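Local coordinates for protein Udp-n-acetylglucosamine pyrophosphorylase (Trypanosoma brucei, PDB 4BQH) that probably catalyses the formation of UDP-N-acetyl-alpha-D-glucosamine and diphosphate from UTP and N-acetyl-alpha-D-glucosamine 1-phosphate, at residues R173-V178 with L271-V276; A115-A120 with G239-A244. All coordinates share one frame; numbering follows the deposited sequence.

Both contacts are built around strand 114-119 of the central mixed sheet. Contact 1 joins strand 175-180 to strand 275-280 and the turn leading into it, the two strands flanking 114-119 and each parallel to it. Contact 2 sets the same central strand against helix 241-246. The strands are stitched by their backbones, as in the probable hydrogen bond from F116 N to Q175 O, 2.8 Å. Contact 1 grades from a buried aliphatic pair, L177 with V276, to an exposed edge at L271, and includes the polar side chain of Q175. Contact 2 is wholly buried, nearer the centre of the chain and entirely aliphatic between its segments, yet its helix turns another side to the bound inhibitor.

Contact 1: R173-V178 with L271-V276; sequences RVQLLV and LGIAYV
The amide oxygen of Q175 is claimed by H206 NE2 of the next strand, 205-209, through a hydrogen bond, while L271 CD1 lies 4.0 Å from the same OE1. Between the segments themselves everything is van der Waals packing. The glutamine chain is bent: with CG beside the backbone N (chi1 -59°) and a second bend about CB-CG (chi2 -64°), its aliphatic part faces 271-276 while its amide doubles back along its own strand. Its CG rests on I273 CD1 at 3.7 Å, the shortest approach of the contact. The Q175 and L271 side chains cross at about a right angle, and Q175 CD is also 4.0 Å from L271 CD1. Farther along the strand L177 CD1 meets V276 CG1 more loosely, at 4.3 Å.

The two strands, 175-180 and 275-280, are not direct neighbours; strand 114-119 runs between them, parallel to both. Their side chains therefore meet above one face of that strand, Q175 over A115, and L177 and V276 both against L117. L271 and I273 belong to the connection from helix 264-270 into strand 275-280, where G272, with positive phi (83°), closes the helix in a Schellman motif. Strands 205-209, 175-180, 114-119 and 275-280 form a parallel part of the mixed sheet, consistent with the Rossmann-like core of the GT-A fold.

The aliphatic stem of Q175 thus serves as a hydrophobic surface for I273, whereas its carbonyl is satisfied by H206, so a polar residue can sit between the buried L177-V276 pair and the exposed L271 without leaving that oxygen unpaired.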
ATOM      1  N   ARG A 173      -2.746 -18.987   5.270  1.00 13.57           N
ATOM      2  CA  ARG A 173      -1.515 -18.193   5.248  1.00 13.78           C
ATOM      3  C   ARG A 173      -1.566 -17.112   4.169  1.00 12.23           C
ATOM      4  O   ARG A 173      -1.660 -17.402   2.981  1.00 11.69           O
ATOM      5  CB  ARG A 173      -0.253 -19.078   5.055  1.00 16.28           C
ATOM      6  CG  ARG A 173       0.096 -19.942   6.272  1.00 19.94           C
ATOM      7  CD  ARG A 173       0.285 -19.078   7.517  1.00 23.98           C
ATOM      8  NE  ARG A 173       0.560 -19.839   8.742  1.00 28.94           N
ATOM      9  CZ  ARG A 173      -0.266 -19.954   9.783  1.00 28.55           C
ATOM     10  NH1 ARG A 173      -1.464 -19.383   9.782  1.00 30.24           N
ATOM     11  NH2 ARG A 173       0.114 -20.661  10.838  1.00 30.78           N
ATOM     12  N   VAL A 174      -1.494 -15.868   4.612  1.00 10.75           N
ATOM     13  CA  VAL A 174      -1.347 -14.739   3.689  1.00 10.60           C
ATOM     14  C   VAL A 174       0.176 -14.473   3.560  1.00 10.44           C
ATOM     15  O   VAL A 174       0.847 -14.250   4.581  1.00 10.55           O
ATOM     16  CB  VAL A 174      -2.034 -13.483   4.267  1.00 10.28           C
ATOM     17  CG1 VAL A 174      -1.704 -12.244   3.414  1.00 10.77           C
ATOM     18  CG2 VAL A 174      -3.537 -13.701   4.380  1.00 11.02           C
ATOM     19  N   GLN A 175       0.729 -14.501   2.345  1.00 10.22           N
ATOM     20  CA  GLN A 175       2.167 -14.179   2.173  1.00 10.37           C
ATOM     21  C   GLN A 175       2.341 -12.682   2.344  1.00 11.16           C
ATOM     22  O   GLN A 175       1.608 -11.916   1.715  1.00 11.55           O
ATOM     23  CB  GLN A 175       2.667 -14.604   0.798  1.00 11.13           C
ATOM     24  CG  GLN A 175       2.493 -16.105   0.527  1.00 11.62           C
ATOM     25  CD  GLN A 175       3.323 -16.955   1.464  1.00 12.40           C
ATOM     26  OE1 GLN A 175       4.475 -16.633   1.759  1.00 12.38           O
ATOM     27  NE2 GLN A 175       2.729 -18.042   1.965  1.00 13.13           N
ATOM     28  N   LEU A 176       3.281 -12.282   3.203  1.00 10.36           N
ATOM     29  CA  LEU A 176       3.549 -10.879   3.458  1.00 10.19           C
ATOM     30  C   LEU A 176       4.798 -10.502   2.669  1.00 10.31           C
ATOM     31  O   LEU A 176       5.870 -11.114   2.824  1.00 10.23           O
ATOM     32  CB  LEU A 176       3.769 -10.628   4.963  1.00 10.99           C
ATOM     33  CG  LEU A 176       4.085  -9.169   5.324  1.00 11.16           C
ATOM     34  CD1 LEU A 176       2.972  -8.228   4.872  1.00 11.50           C
ATOM     35  CD2 LEU A 176       4.314  -9.008   6.811  1.00 11.44           C
ATOM     36  N   LEU A 177       4.650  -9.493   1.816  1.00  9.89           N
ATOM     37  CA  LEU A 177       5.745  -9.019   0.973  1.00 10.09           C
ATOM     38  C   LEU A 177       6.084  -7.627   1.466  1.00 10.67           C
ATOM     39  O   LEU A 177       5.229  -6.730   1.413  1.00 11.31           O
ATOM     40  CB  LEU A 177       5.270  -8.957  -0.488  1.00  9.92           C
ATOM     41  CG  LEU A 177       4.391 -10.093  -1.020  1.00 10.32           C
ATOM     42  CD1 LEU A 177       4.075  -9.822  -2.491  1.00 10.31           C
ATOM     43  CD2 LEU A 177       5.109 -11.422  -0.822  1.00 10.61           C
ATOM     44  N   VAL A 178       7.294  -7.456   1.991  1.00 10.07           N
ATOM     45  CA  VAL A 178       7.672  -6.174   2.579  1.00  9.97           C
ATOM     46  C   VAL A 178       8.628  -5.476   1.599  1.00 10.24           C
ATOM     47  O   VAL A 178       9.759  -5.927   1.414  1.00 10.53           O
ATOM     48  CB  VAL A 178       8.354  -6.384   3.954  1.00 10.08           C
ATOM     49  CG1 VAL A 178       8.771  -5.044   4.563  1.00  9.26           C
ATOM     50  CG2 VAL A 178       7.397  -7.117   4.875  1.00 10.35           C
ATOM     51  N   LEU A 271       3.908 -20.678  -5.249  1.00 17.62           N
ATOM     52  CA  LEU A 271       3.131 -20.789  -4.010  1.00 18.30           C
ATOM     53  C   LEU A 271       1.619 -20.763  -4.206  1.00 18.10           C
ATOM     54  O   LEU A 271       0.886 -20.951  -3.253  1.00 22.57           O
ATOM     55  CB  LEU A 271       3.520 -19.696  -3.008  1.00 18.81           C
ATOM     56  CG  LEU A 271       4.900 -19.811  -2.355  1.00 20.43           C
ATOM     57  CD1 LEU A 271       5.269 -18.503  -1.662  1.00 20.98           C
ATOM     58  CD2 LEU A 271       4.929 -20.978  -1.367  1.00 21.41           C
ATOM     59  N   GLY A 272       1.152 -20.543  -5.424  1.00 17.62           N
ATOM     60  CA  GLY A 272      -0.295 -20.557  -5.715  1.00 15.51           C
ATOM     61  C   GLY A 272      -1.013 -19.250  -5.407  1.00 14.57           C
ATOM     62  O   GLY A 272      -2.247 -19.217  -5.309  1.00 14.85           O
ATOM     63  N   ILE A 273      -0.249 -18.166  -5.287  1.00 12.76           N
ATOM     64  CA  ILE A 273      -0.844 -16.834  -5.081  1.00 11.87           C
ATOM     65  C   ILE A 273      -1.645 -16.417  -6.323  1.00 11.41           C
ATOM     66  O   ILE A 273      -1.148 -16.502  -7.454  1.00 11.61           O
ATOM     67  CB  ILE A 273       0.235 -15.768  -4.784  1.00 11.47           C
ATOM     68  CG1 ILE A 273       0.941 -16.068  -3.462  1.00 11.56           C
ATOM     69  CG2 ILE A 273      -0.346 -14.337  -4.825  1.00 10.85           C
ATOM     70  CD1 ILE A 273       0.031 -16.005  -2.248  1.00 11.12           C
ATOM     71  N   ALA A 274      -2.878 -15.978  -6.095  1.00 10.30           N
ATOM     72  CA  ALA A 274      -3.754 -15.518  -7.163  1.00 10.34           C
ATOM     73  C   ALA A 274      -3.909 -14.005  -7.162  1.00 10.29           C
ATOM     74  O   ALA A 274      -4.108 -13.410  -8.233  1.00 10.36           O
ATOM     75  CB  ALA A 274      -5.133 -16.163  -7.044  1.00 10.62           C
ATOM     76  N   TYR A 275      -3.886 -13.383  -5.981  1.00 10.02           N
ATOM     77  CA  TYR A 275      -4.052 -11.918  -5.873  1.00 10.10           C
ATOM     78  C   TYR A 275      -3.055 -11.325  -4.910  1.00  9.36           C
ATOM     79  O   TYR A 275      -2.723 -11.944  -3.902  1.00  9.82           O
ATOM     80  CB  TYR A 275      -5.449 -11.525  -5.388  1.00 11.20           C
ATOM     81  CG  TYR A 275      -6.526 -12.022  -6.315  1.00 12.27           C
ATOM     82  CD1 TYR A 275      -6.921 -11.275  -7.424  1.00 12.92           C
ATOM     83  CD2 TYR A 275      -7.102 -13.272  -6.095  1.00 13.18           C
ATOM     84  CE1 TYR A 275      -7.923 -11.769  -8.291  1.00 13.99           C
ATOM     85  CE2 TYR A 275      -8.063 -13.783  -6.942  1.00 14.68           C
ATOM     86  CZ  TYR A 275      -8.483 -13.034  -8.024  1.00 14.73           C
ATOM     87  OH  TYR A 275      -9.459 -13.589  -8.846  1.00 14.85           O
ATOM     88  N   VAL A 276      -2.636 -10.099  -5.205  1.00  9.56           N
ATOM     89  CA  VAL A 276      -1.726  -9.330  -4.366  1.00  9.13           C
ATOM     90  C   VAL A 276      -2.460  -8.044  -3.985  1.00  8.93           C
ATOM     91  O   VAL A 276      -2.832  -7.258  -4.872  1.00  9.04           O
ATOM     92  CB  VAL A 276      -0.431  -8.972  -5.139  1.00  9.36           C
ATOM     93  CG1 VAL A 276       0.540  -8.204  -4.233  1.00  9.37           C
ATOM     94  CG2 VAL A 276       0.278 -10.220  -5.665  1.00  9.63           C
TER

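Contact 2: A115-A120 with G239-A244; sequences AFLILA and GAVFAA. With 9VU ((3S)-3-[2-(1,3-benzodioxol-5-yl)-2-oxidanylidene-ethyl]-4-bromanyl-5-methyl-3-oxidanyl-1H-indol-2-one), chain C.
Helix 241-246 separates the inhibitor pocket from the central sheet, and this contact is its seat on strand 114-119. V241 carries the packing with one methyl: CG1 lies 3.5 Å from L119 CD2 and 4.0 Å from L117 CD1, resting against the ends of two leucines that also touch each other. The CB of L117 points toward the helix, and with CG opposite the backbone N (chi1 -171°) its CD1 meets V241 CG1 obliquely. L119 leaves the strand to the side of the helix, and its CD2 methyl closes the distance. The other V241 methyl, CG2, sits over the centre of the F242 ring, 3.8 Å above its plane, and F242 in turn packs against helix 364-374.

Away from the strand, A240 CB touches the dioxole oxygen OAW of 9VU at 3.3 Å and A243 CB approaches the ketone oxygen OAP at 3.5 Å. The ligand's hydrogen bonds to G48 O and D50 N lie outside the helix. One side of the 239-244 turn thus lines the allosteric inhibitor's pocket with small alanines, while the other is held against strand 114-119 by aliphatic packing.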
ATOM      1  N   ALA A 115      -1.587 -12.622  -1.204  1.00  8.61           N
ATOM      2  CA  ALA A 115      -0.399 -11.956  -0.676  1.00  8.63           C
ATOM      3  C   ALA A 115      -0.765 -10.514  -0.369  1.00  8.66           C
ATOM      4  O   ALA A 115      -1.627  -9.925  -1.048  1.00  9.53           O
ATOM      5  CB  ALA A 115       0.746 -12.001  -1.673  1.00  8.48           C
ATOM      6  N   PHE A 116      -0.119  -9.941   0.644  1.00  8.37           N
ATOM      7  CA  PHE A 116      -0.266  -8.513   0.947  1.00  8.11           C
ATOM      8  C   PHE A 116       1.109  -7.881   0.792  1.00  8.37           C
ATOM      9  O   PHE A 116       2.053  -8.302   1.445  1.00  8.63           O
ATOM     10  CB  PHE A 116      -0.806  -8.242   2.368  1.00  8.47           C
ATOM     11  CG  PHE A 116      -1.145  -6.798   2.582  1.00  8.79           C
ATOM     12  CD1 PHE A 116      -0.142  -5.863   2.829  1.00  9.09           C
ATOM     13  CD2 PHE A 116      -2.458  -6.362   2.459  1.00  8.80           C
ATOM     14  CE1 PHE A 116      -0.454  -4.512   2.965  1.00  9.70           C
ATOM     15  CE2 PHE A 116      -2.772  -5.010   2.592  1.00  9.21           C
ATOM     16  CZ  PHE A 116      -1.770  -4.092   2.823  1.00  9.37           C
ATOM     17  N   LEU A 117       1.209  -6.866  -0.061  1.00  8.34           N
ATOM     18  CA  LEU A 117       2.483  -6.212  -0.346  1.00  8.74           C
ATOM     19  C   LEU A 117       2.471  -4.874   0.401  1.00  8.89           C
ATOM     20  O   LEU A 117       1.651  -3.986   0.101  1.00  8.40           O
ATOM     21  CB  LEU A 117       2.630  -6.015  -1.856  1.00  9.01           C
ATOM     22  CG  LEU A 117       3.963  -5.529  -2.441  1.00  8.75           C
ATOM     23  CD1 LEU A 117       3.925  -5.632  -3.964  1.00  9.85           C
ATOM     24  CD2 LEU A 117       4.287  -4.102  -1.990  1.00  9.04           C
ATOM     25  N   ILE A 118       3.336  -4.739   1.406  1.00  8.97           N
ATOM     26  CA  ILE A 118       3.419  -3.463   2.142  1.00  9.73           C
ATOM     27  C   ILE A 118       4.485  -2.570   1.505  1.00  9.61           C
ATOM     28  O   ILE A 118       5.657  -2.977   1.381  1.00 10.07           O
ATOM     29  CB  ILE A 118       3.895  -3.656   3.604  1.00 10.69           C
ATOM     30  CG1 ILE A 118       3.002  -4.602   4.380  1.00 11.90           C
ATOM     31  CG2 ILE A 118       3.965  -2.280   4.283  1.00 10.60           C
ATOM     32  CD1 ILE A 118       3.480  -4.840   5.820  1.00 12.15           C
ATOM     33  N   LEU A 119       4.107  -1.351   1.097  1.00 10.06           N
ATOM     34  CA  LEU A 119       5.092  -0.392   0.563  1.00 10.47           C
ATOM     35  C   LEU A 119       5.833   0.205   1.756  1.00 11.26           C
ATOM     36  O   LEU A 119       5.239   0.958   2.570  1.00 11.76           O
ATOM     37  CB  LEU A 119       4.379   0.696  -0.261  1.00 10.81           C
ATOM     38  CG  LEU A 119       3.452   0.202  -1.383  1.00 11.38           C
ATOM     39  CD1 LEU A 119       2.558   1.337  -1.862  1.00 11.47           C
ATOM     40  CD2 LEU A 119       4.258  -0.355  -2.548  1.00 11.80           C
ATOM     41  N   ALA A 120       7.111  -0.152   1.862  1.00 11.05           N
ATOM     42  CA  ALA A 120       7.888   0.069   3.076  1.00 11.48           C
ATOM     43  C   ALA A 120       9.228   0.749   2.840  1.00 11.74           C
ATOM     44  O   ALA A 120      10.187   0.534   3.596  1.00 11.56           O
ATOM     45  CB  ALA A 120       8.077  -1.252   3.812  1.00 12.13           C
ATOM     46  N   GLY A 239       4.913   2.672  -8.424  1.00 10.13           N
ATOM     47  CA  GLY A 239       5.133   1.929  -9.661  1.00  9.77           C
ATOM     48  C   GLY A 239       6.402   1.089  -9.579  1.00  9.72           C
ATOM     49  O   GLY A 239       6.558   0.141 -10.337  1.00  9.56           O
ATOM     50  N   ALA A 240       7.274   1.399  -8.609  1.00  9.46           N
ATOM     51  CA  ALA A 240       8.480   0.562  -8.364  1.00  9.89           C
ATOM     52  C   ALA A 240       8.196  -0.919  -8.057  1.00  9.93           C
ATOM     53  O   ALA A 240       9.119  -1.752  -8.131  1.00  9.81           O
ATOM     54  CB  ALA A 240       9.351   1.164  -7.248  1.00  9.65           C
ATOM     55  N   VAL A 241       6.951  -1.239  -7.691  1.00 10.05           N
ATOM     56  CA  VAL A 241       6.591  -2.610  -7.311  1.00 10.26           C
ATOM     57  C   VAL A 241       6.921  -3.592  -8.416  1.00 10.49           C
ATOM     58  O   VAL A 241       7.370  -4.698  -8.137  1.00  9.99           O
ATOM     59  CB  VAL A 241       5.099  -2.819  -6.876  1.00 11.36           C
ATOM     60  CG1 VAL A 241       4.800  -2.068  -5.586  1.00 11.27           C
ATOM     61  CG2 VAL A 241       4.099  -2.436  -7.961  1.00 12.68           C
ATOM     62  N   PHE A 242       6.689  -3.195  -9.670  1.00 10.60           N
ATOM     63  CA  PHE A 242       6.812  -4.172 -10.760  1.00 11.13           C
ATOM     64  C   PHE A 242       8.243  -4.647 -10.970  1.00 11.46           C
ATOM     65  O   PHE A 242       8.503  -5.859 -11.042  1.00 12.38           O
ATOM     66  CB  PHE A 242       6.189  -3.628 -12.047  1.00 11.32           C
ATOM     67  CG  PHE A 242       4.755  -3.267 -11.890  1.00 11.27           C
ATOM     68  CD1 PHE A 242       3.780  -4.272 -11.712  1.00 12.19           C
ATOM     69  CD2 PHE A 242       4.358  -1.946 -11.907  1.00 11.80           C
ATOM     70  CE1 PHE A 242       2.455  -3.942 -11.546  1.00 12.06           C
ATOM     71  CE2 PHE A 242       3.022  -1.606 -11.752  1.00 12.33           C
ATOM     72  CZ  PHE A 242       2.071  -2.609 -11.573  1.00 12.46           C
ATOM     73  N   ALA A 243       9.168  -3.696 -11.032  1.00 10.97           N
ATOM     74  CA  ALA A 243      10.600  -3.990 -11.121  1.00 11.34           C
ATOM     75  C   ALA A 243      11.092  -4.739  -9.890  1.00 11.56           C
ATOM     76  O   ALA A 243      11.886  -5.695  -9.999  1.00 12.11           O
ATOM     77  CB  ALA A 243      11.382  -2.688 -11.310  1.00 12.06           C
ATOM     78  N   ALA A 244      10.606  -4.335  -8.720  1.00 10.88           N
ATOM     79  CA  ALA A 244      11.033  -4.967  -7.488  1.00 11.54           C
ATOM     80  C   ALA A 244      10.617  -6.446  -7.428  1.00 11.65           C
ATOM     81  O   ALA A 244      11.424  -7.277  -7.033  1.00 12.85           O
ATOM     82  CB  ALA A 244      10.544  -4.178  -6.276  1.00 10.63           C
TER
HETATM   83  OAN 9VU C1539      14.870   0.254 -15.829  1.00 13.61           O
HETATM   84  CAH 9VU C1539      14.176  -0.745 -15.555  1.00 13.99           C
HETATM   85  NAG 9VU C1539      14.677  -1.962 -15.331  1.00 14.02           N
HETATM   86  CAC 9VU C1539      13.649  -2.823 -15.097  1.00 13.59           C
HETATM   87  CAB 9VU C1539      13.698  -4.136 -14.852  1.00 13.80           C
HETATM   88  CAA 9VU C1539      12.548  -4.917 -14.657  1.00 14.26           C
HETATM   89  CAF 9VU C1539      11.306  -4.275 -14.744  1.00 14.55           C
HETATM   90  CAJ 9VU C1539      10.099  -5.031 -14.558  1.00 14.82           C
HETATM   91  CAE 9VU C1539      11.306  -2.887 -15.007  1.00 13.97           C
HETATM   92 BRA  9VU C1539       9.606  -2.042 -15.051  1.00 15.30          BR
HETATM   93  CAD 9VU C1539      12.454  -2.173 -15.179  1.00 13.91           C
HETATM   94  CAI 9VU C1539      12.756  -0.797 -15.481  1.00 13.97           C
HETATM   95  OAL 9VU C1539      12.281  -0.472 -16.790  1.00 15.78           O
HETATM   96  CAM 9VU C1539      12.097   0.260 -14.555  1.00 13.67           C
HETATM   97  CAO 9VU C1539      12.630   0.235 -13.108  1.00 13.40           C
HETATM   98  OAP 9VU C1539      13.621  -0.470 -12.865  1.00 14.80           O
HETATM   99  CAQ 9VU C1539      11.987   1.063 -12.141  1.00 13.19           C
HETATM  100  CAV 9VU C1539      10.734   1.642 -12.353  1.00 12.82           C
HETATM  101  CAU 9VU C1539      10.152   2.429 -11.431  1.00 12.68           C
HETATM  102  OAY 9VU C1539       8.938   3.052 -11.482  1.00 12.32           O
HETATM  103  CAX 9VU C1539       9.023   4.058 -10.436  1.00 11.89           C
HETATM  104  OAW 9VU C1539       9.933   3.479  -9.493  1.00 11.82           O
HETATM  105  CAT 9VU C1539      10.733   2.672 -10.256  1.00 12.53           C
HETATM  106  CAS 9VU C1539      11.932   2.137  -9.971  1.00 12.63           C
HETATM  107  CAR 9VU C1539      12.577   1.317 -10.896  1.00 13.19           C